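PDB 5ZF2: thioredoxin (H-type,TRX-H) from Edwardsiella tarda, which inhibits ASK1-MAPK signalling cascades to promote pathogenesis during infection, and is probably a thiol-disulfide oxidoreductase of the thioredoxin family. Local coordinates for residues Glu3-Ala8 and Leu65-Val70; Pro41-Pro46 and Leu51-Val56; Thr75-Arg80 and Val85-Gly90. One frame throughout, in Å; residues are numbered along the deposited sequence.

Contact 1: residues Glu3-Ala8 and Leu65-Val70; sequences EPYSDA and LQQFRV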
loop_
_atom_site.group_PDB
_atom_site.type_symbol
_atom_site.label_atom_id
_atom_site.label_comp_id
_atom_site.label_asym_id
_atom_site.label_seq_id
_atom_site.Cartn_x
_atom_site.Cartn_y
_atom_site.Cartn_z
ATOM N N GLU A 3 7.010 -5.284 2.864
ATOM C CA GLU A 3 7.096 -6.042 4.099
ATOM C C GLU A 3 5.719 -6.101 4.734
ATOM O O GLU A 3 4.840 -5.296 4.391
ATOM C CB GLU A 3 8.132 -5.423 5.050
ATOM C CG GLU A 3 7.766 -4.070 5.628
ATOM C CD GLU A 3 9.034 -3.298 6.058
ATOM O OE1 GLU A 3 9.578 -2.499 5.253
ATOM O OE2 GLU A 3 9.511 -3.523 7.190
ATOM N N PRO A 4 5.469 -7.070 5.615
ATOM C CA PRO A 4 4.201 -7.101 6.339
ATOM C C PRO A 4 4.092 -5.886 7.237
ATOM O O PRO A 4 5.087 -5.412 7.799
ATOM C CB PRO A 4 4.281 -8.390 7.178
ATOM C CG PRO A 4 5.483 -9.103 6.727
ATOM C CD PRO A 4 6.399 -8.121 6.072
ATOM N N TYR A 5 2.870 -5.396 7.387
ATOM C CA TYR A 5 2.639 -4.314 8.326
ATOM C C TYR A 5 3.007 -4.741 9.744
ATOM O O TYR A 5 2.620 -5.821 10.216
ATOM C CB TYR A 5 1.179 -3.850 8.307
ATOM C CG TYR A 5 0.958 -2.769 9.330
ATOM C CD1 TYR A 5 1.215 -1.430 9.027
ATOM C CD2 TYR A 5 0.581 -3.097 10.631
ATOM C CE1 TYR A 5 1.045 -0.444 9.986
ATOM C CE2 TYR A 5 0.431 -2.142 11.582
ATOM C CZ TYR A 5 0.649 -0.819 11.259
ATOM O OH TYR A 5 0.467 0.105 12.255
ATOM N N SER A 6 3.757 -3.869 10.414
ATOM C CA SER A 6 3.920 -3.875 11.857
ATOM C C SER A 6 3.991 -2.427 12.292
ATOM O O SER A 6 4.374 -1.554 11.505
ATOM C CB SER A 6 5.176 -4.633 12.309
ATOM O OG SER A 6 6.356 -3.900 12.026
ATOM N N ASP A 7 3.541 -2.177 13.525
ATOM C CA ASP A 7 3.590 -0.836 14.100
ATOM C C ASP A 7 4.986 -0.242 13.986
ATOM O O ASP A 7 5.154 0.873 13.484
ATOM C CB ASP A 7 3.162 -0.868 15.571
ATOM C CG ASP A 7 1.712 -1.295 15.760
ATOM O OD1 ASP A 7 0.938 -1.182 14.785
ATOM O OD2 ASP A 7 1.354 -1.733 16.888
ATOM N N ALA A 8 6.009 -0.989 14.422
ATOM C CA ALA A 8 7.344 -0.408 14.513
ATOM C C ALA A 8 7.931 -0.126 13.134
ATOM O O ALA A 8 8.558 0.919 12.923
ATOM C CB ALA A 8 8.270 -1.323 15.312
ATOM N N LEU A 65 -6.462 -1.347 10.576
ATOM C CA LEU A 65 -7.548 -0.828 9.742
ATOM C C LEU A 65 -8.151 0.444 10.328
ATOM O O LEU A 65 -8.454 1.392 9.591
ATOM C CB LEU A 65 -8.641 -1.877 9.567
ATOM C CG LEU A 65 -8.247 -3.195 8.891
ATOM C CD1 LEU A 65 -9.495 -4.081 8.720
ATOM C CD2 LEU A 65 -7.578 -2.907 7.562
ATOM N N GLN A 66 -8.386 0.465 11.641
ATOM C CA GLN A 66 -8.949 1.660 12.256
ATOM C C GLN A 66 -8.008 2.844 12.098
ATOM O O GLN A 66 -8.435 3.952 11.765
ATOM C CB GLN A 66 -9.247 1.413 13.735
ATOM C CG GLN A 66 -10.544 0.656 13.977
ATOM C CD GLN A 66 -11.779 1.422 13.509
ATOM O OE1 GLN A 66 -11.824 2.654 13.577
ATOM N NE2 GLN A 66 -12.788 0.693 13.035
ATOM N N GLN A 67 -6.716 2.618 12.308
ATOM C CA GLN A 67 -5.725 3.675 12.140
ATOM C C GLN A 67 -5.782 4.297 10.740
ATOM O O GLN A 67 -5.634 5.517 10.578
ATOM C CB GLN A 67 -4.347 3.072 12.412
ATOM C CG GLN A 67 -3.178 3.946 12.053
ATOM C CD GLN A 67 -1.849 3.275 12.412
ATOM O OE1 GLN A 67 -1.750 2.049 12.430
ATOM N NE2 GLN A 67 -0.829 4.074 12.686
ATOM N N PHE A 68 -5.972 3.470 9.717
ATOM C CA PHE A 68 -5.962 3.894 8.327
ATOM C C PHE A 68 -7.348 4.234 7.792
ATOM O O PHE A 68 -7.451 4.664 6.641
ATOM C CB PHE A 68 -5.332 2.786 7.472
ATOM C CG PHE A 68 -3.876 2.537 7.794
ATOM C CD1 PHE A 68 -2.973 3.580 7.792
ATOM C CD2 PHE A 68 -3.423 1.257 8.128
ATOM C CE1 PHE A 68 -1.640 3.367 8.091
ATOM C CE2 PHE A 68 -2.096 1.040 8.439
ATOM C CZ PHE A 68 -1.200 2.096 8.420
ATOM N N ARG A 69 -8.400 4.059 8.599
ATOM C CA ARG A 69 -9.773 4.351 8.197
ATOM C C ARG A 69 -10.126 3.517 6.959
ATOM O O ARG A 69 -10.538 4.027 5.914
ATOM C CB ARG A 69 -9.951 5.865 7.975
ATOM C CG ARG A 69 -11.314 6.345 7.435
ATOM C CD ARG A 69 -11.380 7.879 7.252
ATOM N NE ARG A 69 -10.795 8.303 5.974
ATOM C CZ ARG A 69 -11.356 8.112 4.782
ATOM N NH1 ARG A 69 -12.525 7.494 4.662
ATOM N NH2 ARG A 69 -10.751 8.543 3.689
ATOM N N VAL A 70 -9.897 2.211 7.075
ATOM C CA VAL A 70 -10.051 1.267 5.973
ATOM C C VAL A 70 -11.236 0.369 6.263
ATOM O O VAL A 70 -11.293 -0.262 7.325
ATOM C CB VAL A 70 -8.782 0.421 5.771
ATOM C CG1 VAL A 70 -9.043 -0.721 4.775
ATOM C CG2 VAL A 70 -7.650 1.310 5.298
#

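Contact 2: residues Pro41-Pro46 and Leu51-Val56; sequences PLFAQP and LRVFKV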
loop_
_atom_site.group_PDB
_atom_site.type_symbol
_atom_site.label_atom_id
_atom_site.label_comp_id
_atom_site.label_asym_id
_atom_site.label_seq_id
_atom_site.Cartn_x
_atom_site.Cartn_y
_atom_site.Cartn_z
ATOM N N PRO A 41 5.622 -5.723 -10.269
ATOM C CA PRO A 41 6.641 -5.118 -11.137
ATOM C C PRO A 41 6.758 -3.616 -10.961
ATOM O O PRO A 41 7.855 -3.065 -11.109
ATOM C CB PRO A 41 6.172 -5.486 -12.551
ATOM C CG PRO A 41 4.718 -5.713 -12.406
ATOM C CD PRO A 41 4.518 -6.305 -11.061
ATOM N N LEU A 42 5.671 -2.928 -10.642
ATOM C CA LEU A 42 5.794 -1.492 -10.434
ATOM C C LEU A 42 6.695 -1.187 -9.241
ATOM O O LEU A 42 7.451 -0.212 -9.274
ATOM C CB LEU A 42 4.409 -0.866 -10.250
ATOM C CG LEU A 42 3.462 -0.968 -11.454
ATOM C CD1 LEU A 42 2.067 -0.424 -11.134
ATOM C CD2 LEU A 42 4.068 -0.232 -12.650
ATOM N N PHE A 43 6.650 -2.016 -8.196
ATOM C CA PHE A 43 7.478 -1.779 -7.020
ATOM C C PHE A 43 8.969 -1.873 -7.321
ATOM O O PHE A 43 9.776 -1.339 -6.558
ATOM C CB PHE A 43 7.126 -2.776 -5.912
ATOM C CG PHE A 43 5.725 -2.624 -5.374
ATOM C CD1 PHE A 43 5.057 -1.403 -5.479
ATOM C CD2 PHE A 43 5.093 -3.694 -4.752
ATOM C CE1 PHE A 43 3.765 -1.240 -4.970
ATOM C CE2 PHE A 43 3.793 -3.557 -4.247
ATOM C CZ PHE A 43 3.144 -2.320 -4.339
ATOM N N ALA A 44 9.356 -2.551 -8.396
ATOM C CA ALA A 44 10.768 -2.759 -8.709
ATOM C C ALA A 44 11.308 -1.709 -9.672
ATOM O O ALA A 44 12.510 -1.705 -9.963
ATOM C CB ALA A 44 10.966 -4.155 -9.305
ATOM N N GLN A 45 10.449 -0.842 -10.186
ATOM C CA GLN A 45 10.865 0.144 -11.164
ATOM C C GLN A 45 11.645 1.264 -10.482
ATOM O O GLN A 45 11.379 1.582 -9.322
ATOM C CB GLN A 45 9.644 0.723 -11.879
ATOM C CG GLN A 45 9.039 -0.240 -12.854
ATOM C CD GLN A 45 7.800 0.311 -13.519
ATOM O OE1 GLN A 45 7.412 1.472 -13.304
ATOM N NE2 GLN A 45 7.167 -0.518 -14.341
ATOM N N PRO A 46 12.579 1.901 -11.201
ATOM C CA PRO A 46 13.458 2.897 -10.562
ATOM C C PRO A 46 12.718 4.051 -9.929
ATOM O O PRO A 46 13.178 4.585 -8.910
ATOM C CB PRO A 46 14.339 3.387 -11.723
ATOM C CG PRO A 46 14.225 2.343 -12.773
ATOM C CD PRO A 46 12.889 1.727 -12.634
ATOM N N LEU A 51 10.226 3.705 -2.330
ATOM C CA LEU A 51 8.905 3.437 -1.783
ATOM C C LEU A 51 8.988 2.300 -0.770
ATOM O O LEU A 51 9.652 1.291 -1.006
ATOM C CB LEU A 51 7.937 3.083 -2.911
ATOM C CG LEU A 51 6.503 2.782 -2.503
ATOM C CD1 LEU A 51 5.885 4.017 -1.973
ATOM C CD2 LEU A 51 5.707 2.286 -3.740
ATOM N N ARG A 52 8.343 2.477 0.370
ATOM C CA ARG A 52 8.276 1.462 1.409
ATOM C C ARG A 52 6.830 0.966 1.451
ATOM O O ARG A 52 5.932 1.706 1.862
ATOM C CB ARG A 52 8.696 2.037 2.758
ATOM C CG ARG A 52 10.000 2.791 2.748
ATOM C CD ARG A 52 11.170 1.839 2.653
ATOM N NE ARG A 52 11.168 0.850 3.729
ATOM C CZ ARG A 52 11.542 1.087 4.989
ATOM N NH1 ARG A 52 11.955 2.302 5.361
ATOM N NH2 ARG A 52 11.494 0.103 5.884
ATOM N N VAL A 53 6.614 -0.278 1.046
ATOM C CA VAL A 53 5.275 -0.869 0.941
ATOM C C VAL A 53 5.016 -1.717 2.171
ATOM O O VAL A 53 5.868 -2.531 2.554
ATOM C CB VAL A 53 5.149 -1.721 -0.331
ATOM C CG1 VAL A 53 3.732 -2.352 -0.432
ATOM C CG2 VAL A 53 5.518 -0.893 -1.552
ATOM N N PHE A 54 3.845 -1.531 2.802
ATOM C CA PHE A 54 3.430 -2.375 3.914
ATOM C C PHE A 54 2.133 -3.093 3.567
ATOM O O PHE A 54 1.136 -2.449 3.223
ATOM C CB PHE A 54 3.261 -1.564 5.198
ATOM C CG PHE A 54 4.535 -0.959 5.660
ATOM C CD1 PHE A 54 5.403 -1.693 6.469
ATOM C CD2 PHE A 54 4.884 0.319 5.269
ATOM C CE1 PHE A 54 6.597 -1.154 6.883
ATOM C CE2 PHE A 54 6.102 0.865 5.666
ATOM C CZ PHE A 54 6.953 0.116 6.468
ATOM N N LYS A 55 2.152 -4.419 3.665
ATOM C CA LYS A 55 0.976 -5.231 3.393
ATOM C C LYS A 55 0.201 -5.421 4.690
ATOM O O LYS A 55 0.710 -6.020 5.650
ATOM C CB LYS A 55 1.376 -6.576 2.786
ATOM C CG LYS A 55 2.139 -6.471 1.446
ATOM C CD LYS A 55 1.203 -6.436 0.234
ATOM C CE LYS A 55 1.989 -6.502 -1.088
ATOM N NZ LYS A 55 2.665 -7.823 -1.324
ATOM N N VAL A 56 -1.022 -4.900 4.713
ATOM C CA VAL A 56 -1.926 -4.996 5.849
ATOM C C VAL A 56 -2.939 -6.087 5.544
ATOM O O VAL A 56 -3.673 -6.002 4.550
ATOM C CB VAL A 56 -2.633 -3.653 6.115
ATOM C CG1 VAL A 56 -3.568 -3.764 7.337
ATOM C CG2 VAL A 56 -1.606 -2.541 6.337
#

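Contact 3: residues Thr75-Arg80 and Val85-Gly90; sequences TLILYR and VRRSIG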
loop_
_atom_site.group_PDB
_atom_site.type_symbol
_atom_site.label_atom_id
_atom_site.label_comp_id
_atom_site.label_asym_id
_atom_site.label_seq_id
_atom_site.Cartn_x
_atom_site.Cartn_y
_atom_site.Cartn_z
ATOM N N THR A 75 -7.781 -1.726 -0.676
ATOM C CA THR A 75 -7.527 -0.302 -0.457
ATOM C C THR A 75 -6.024 -0.059 -0.511
ATOM O O THR A 75 -5.245 -0.820 0.087
ATOM C CB THR A 75 -8.064 0.184 0.899
ATOM O OG1 THR A 75 -9.468 -0.070 1.001
ATOM C CG2 THR A 75 -7.830 1.687 1.058
ATOM N N LEU A 76 -5.617 0.983 -1.243
ATOM C CA LEU A 76 -4.224 1.436 -1.302
ATOM C C LEU A 76 -4.184 2.868 -0.798
ATOM O O LEU A 76 -5.027 3.693 -1.195
ATOM C CB LEU A 76 -3.661 1.395 -2.732
ATOM C CG LEU A 76 -3.724 0.071 -3.490
ATOM C CD1 LEU A 76 -3.322 0.265 -4.974
ATOM C CD2 LEU A 76 -2.807 -0.913 -2.807
ATOM N N ILE A 77 -3.238 3.159 0.080
ATOM C CA ILE A 77 -3.078 4.502 0.627
ATOM C C ILE A 77 -1.634 4.927 0.451
ATOM O O ILE A 77 -0.722 4.234 0.909
ATOM C CB ILE A 77 -3.447 4.582 2.113
ATOM C CG1 ILE A 77 -4.821 3.939 2.356
ATOM C CG2 ILE A 77 -3.374 6.081 2.556
ATOM C CD1 ILE A 77 -5.140 3.738 3.851
ATOM N N LEU A 78 -1.424 6.074 -0.168
ATOM C CA LEU A 78 -0.068 6.534 -0.448
ATOM C C LEU A 78 0.253 7.664 0.517
ATOM O O LEU A 78 -0.532 8.602 0.662
ATOM C CB LEU A 78 0.088 6.998 -1.900
ATOM C CG LEU A 78 1.498 7.498 -2.263
ATOM C CD1 LEU A 78 2.562 6.359 -2.147
ATOM C CD2 LEU A 78 1.542 8.114 -3.661
ATOM N N TYR A 79 1.390 7.559 1.189
ATOM C CA TYR A 79 1.889 8.617 2.053
ATOM C C TYR A 79 3.168 9.189 1.475
ATOM O O TYR A 79 3.972 8.467 0.880
ATOM C CB TYR A 79 2.181 8.103 3.472
ATOM C CG TYR A 79 0.979 7.626 4.213
ATOM C CD1 TYR A 79 0.450 6.380 3.957
ATOM C CD2 TYR A 79 0.374 8.419 5.182
ATOM C CE1 TYR A 79 -0.650 5.919 4.635
ATOM C CE2 TYR A 79 -0.749 7.970 5.866
ATOM C CZ TYR A 79 -1.250 6.724 5.581
ATOM O OH TYR A 79 -2.330 6.249 6.251
ATOM N N ARG A 80 3.358 10.497 1.661
ATOM C CA ARG A 80 4.639 11.139 1.386
ATOM C C ARG A 80 4.985 11.997 2.590
ATOM O O ARG A 80 4.131 12.736 3.096
ATOM C CB ARG A 80 4.603 11.964 0.087
ATOM C CG ARG A 80 4.594 11.065 -1.160
ATOM C CD ARG A 80 4.533 11.819 -2.483
ATOM N NE ARG A 80 4.604 10.902 -3.617
ATOM C CZ ARG A 80 4.101 11.181 -4.813
ATOM N NH1 ARG A 80 3.510 12.338 -4.994
ATOM N NH2 ARG A 80 4.177 10.321 -5.829
ATOM N N VAL A 85 -1.421 11.260 0.957
ATOM C CA VAL A 85 -1.543 12.033 -0.274
ATOM C C VAL A 85 -2.790 11.640 -1.052
ATOM O O VAL A 85 -3.457 12.496 -1.623
ATOM C CB VAL A 85 -0.269 11.855 -1.134
ATOM C CG1 VAL A 85 -0.487 12.385 -2.547
ATOM C CG2 VAL A 85 0.901 12.580 -0.488
ATOM N N ARG A 86 -3.129 10.351 -1.087
ATOM C CA ARG A 86 -4.298 9.883 -1.822
ATOM C C ARG A 86 -4.530 8.429 -1.468
ATOM O O ARG A 86 -3.630 7.736 -0.972
ATOM C CB ARG A 86 -4.119 10.021 -3.351
ATOM C CG ARG A 86 -2.784 9.460 -3.847
ATOM C CD ARG A 86 -2.575 9.783 -5.324
ATOM N NE ARG A 86 -1.236 9.433 -5.766
ATOM C CZ ARG A 86 -0.272 10.311 -6.046
ATOM N NH1 ARG A 86 -0.489 11.620 -5.954
ATOM N NH2 ARG A 86 0.915 9.863 -6.437
ATOM N N ARG A 87 -5.748 7.969 -1.744
ATOM C CA ARG A 87 -6.100 6.579 -1.524
ATOM C C ARG A 87 -6.970 6.124 -2.691
ATOM O O ARG A 87 -7.466 6.935 -3.488
ATOM C CB ARG A 87 -6.798 6.378 -0.167
ATOM C CG ARG A 87 -8.168 7.065 -0.020
ATOM C CD ARG A 87 -8.831 6.651 1.303
ATOM N NE ARG A 87 -7.992 6.988 2.457
ATOM C CZ ARG A 87 -8.000 6.311 3.603
ATOM N NH1 ARG A 87 -8.805 5.262 3.729
ATOM N NH2 ARG A 87 -7.201 6.672 4.609
ATOM N N SER A 88 -7.123 4.810 -2.799
ATOM C CA SER A 88 -7.762 4.173 -3.941
ATOM C C SER A 88 -8.332 2.845 -3.468
ATOM O O SER A 88 -7.689 2.158 -2.664
ATOM C CB SER A 88 -6.719 3.971 -5.070
ATOM O OG SER A 88 -7.208 3.093 -6.076
ATOM N N ILE A 89 -9.526 2.475 -3.950
ATOM C CA ILE A 89 -10.141 1.186 -3.596
ATOM C C ILE A 89 -10.498 0.420 -4.872
ATOM O O ILE A 89 -11.284 0.906 -5.694
ATOM C CB ILE A 89 -11.404 1.357 -2.729
ATOM C CG1 ILE A 89 -11.110 2.031 -1.386
ATOM C CG2 ILE A 89 -12.120 0.002 -2.527
ATOM C CD1 ILE A 89 -12.401 2.613 -0.734
ATOM N N GLY A 90 -9.966 -0.786 -5.018
ATOM C CA GLY A 90 -10.415 -1.683 -6.061
ATOM C C GLY A 90 -9.815 -1.465 -7.438
ATOM O O GLY A 90 -10.207 -2.165 -8.380
#

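Contact 1: residues Glu3-Ala8 and Leu65-Val70
Y5 touches Q67 and F68 although the two backbones stay well apart: the closest CA atoms, those of Y5 and L65, are 10.9 Å from each other. Segment E3-A8 leaves strand 2-4, turns at Y5 and S6 and enters helix 7-15. S6 is the N-cap of that helix, with its OG bonded to the N of A9. Segment L65-V70 carries the last turn of helix 62-68 and the chain leaving it. The helix closes in a Schellman motif: R69 has a positive phi of 58°, the N of V70 bonds to L65 O at 3.0 Å, and the N of R69 bonds to Q66 O at 3.2 Å.

The side chains of Y5, Q67 and F68 do the reaching. The Y5 ring is swung out anti to the backbone N (chi1 178°), which carries its OH towards the helix. Y5 CE1 lies at the edge of the F68 ring, near its plane and 3.7 Å from F68 CZ. The two ring planes stand 87° apart, with the Y5 and F68 centroids 5.7 Å from each other. In the thioredoxin fold this joins the chain between the first strand and first helix to helix 62-68, which follows strand 52-57. F68 also meets F10 of helix 7-15 edge-to-face, and it packs on I77 and Y79 of strand 75-80.

Q67 holds the outer, polar side. Its extended chain brings OE1 to 3.0 Å from Y5 OH, and the amide plane is perpendicular to the tyrosine ring. The same Y5 OH is 2.9 Å from D7 OD1, leaving the hydroxyl near two oxygen acceptors. Q67 CG lies 4.2 Å above one face of the F68 ring, towards its rim.

Contact 2: residues Pro41-Pro46 and Leu51-Val56
F43 meets V53 and L51 through apolar groups alone. The main interaction is a CH-pi contact. V53 CG2 sits almost straight above the F43 ring: it is 3.8 Å from the ring centroid and 9° off the ring normal. V53 CG1 comes to the far part of the same ring, 4.0 Å from F43 CZ. The valine has CG1 anti to its backbone N (chi1 180°) and CG2 beside that N, and both methyls reach the phenylalanine.

Plain van der Waals contact adds L51. Its CD2 is 4.1 Å from F43 CD1 and approaches the ring obliquely. The nearest CA atoms, those of F43 and L51, are 7.5 Å apart.

Charge enters only nearby. The end of K55 swings towards the helix segment, and its NZ makes a long, weak ion pair with E36.

The contact belongs to the beta-alpha-beta unit made by strand 20-25, helix 30-43 and strand 52-57. It lies where the kinked, weakly bonded end of the helix runs over the start of the third of these elements. V2, L21 and L101 also touch F43, so strands 2-4 and 20-25 and helix 94-102 share its surroundings. With no polar group in the pairing, F43 is held against V53 and L51 by shape and dispersion, with one valine methyl over its ring face, not by directed bonds.

Contact 3: residues Thr75-Arg80 and Val85-Gly90
L76 and L78 supply the backbone bonds that tie strand 75-80 to S88, R86 and V85, with the two axes antiparallel at 169°. The N of L76 bonds to S88 O at 2.8 Å, and S88 N returns to L76 O at 2.9 Å in a bent bond of 140°. L78 N donates to R86 O (2.9 Å). L78 O takes the N of V85 (2.8 Å) instead of R86 N.

The arginine ends find their partners outside this pair. R87 NE forms a salt bridge with E84, and R87 NH2 bonds to F68 O; I77 CD1 lies over one face of this guanidinium, 3.7 Å from R87 NH2. R86 NE bonds to F100 O, and R80 NH2 makes a weak bond to L101 O. These two guanidinium groups stand at right angles, with R80 NH2 and R86 NH2 3.3 Å apart. Carbonyls at the end of helix 94-102 probably ease that closeness of charge. T75 OG1 bonds to Q72 O and touches I89 CG1 at 3.6 Å.

Two residues, V85 and R86, sit opposite the single L78: a classic beta bulge in the C-terminal beta hairpin of a thioredoxin fold.

In the fold
All three contacts reach one mixed sheet. Contacts 1 and 2 lie on opposite sides of the chain's centre, their own centres 16 Å apart. Strands 2-4 and 52-57 join them directly: E3 O is 2.9 Å from K55 N. Contact 2 is nested in the loop that contact 1 closes. Contact 3 follows both in the chain, about 13 Å from each, centre to centre. It meets contact 1 through a weak hydrogen bond from R87 NH1 to R69 O, 3.0 Å long. It meets contact 2 by packing, with L51 CD1 4.1 Å from L78 CD1. The probable redox pair C29 and C32 lies at the start of helix 30-43, whose other end forms contact 2.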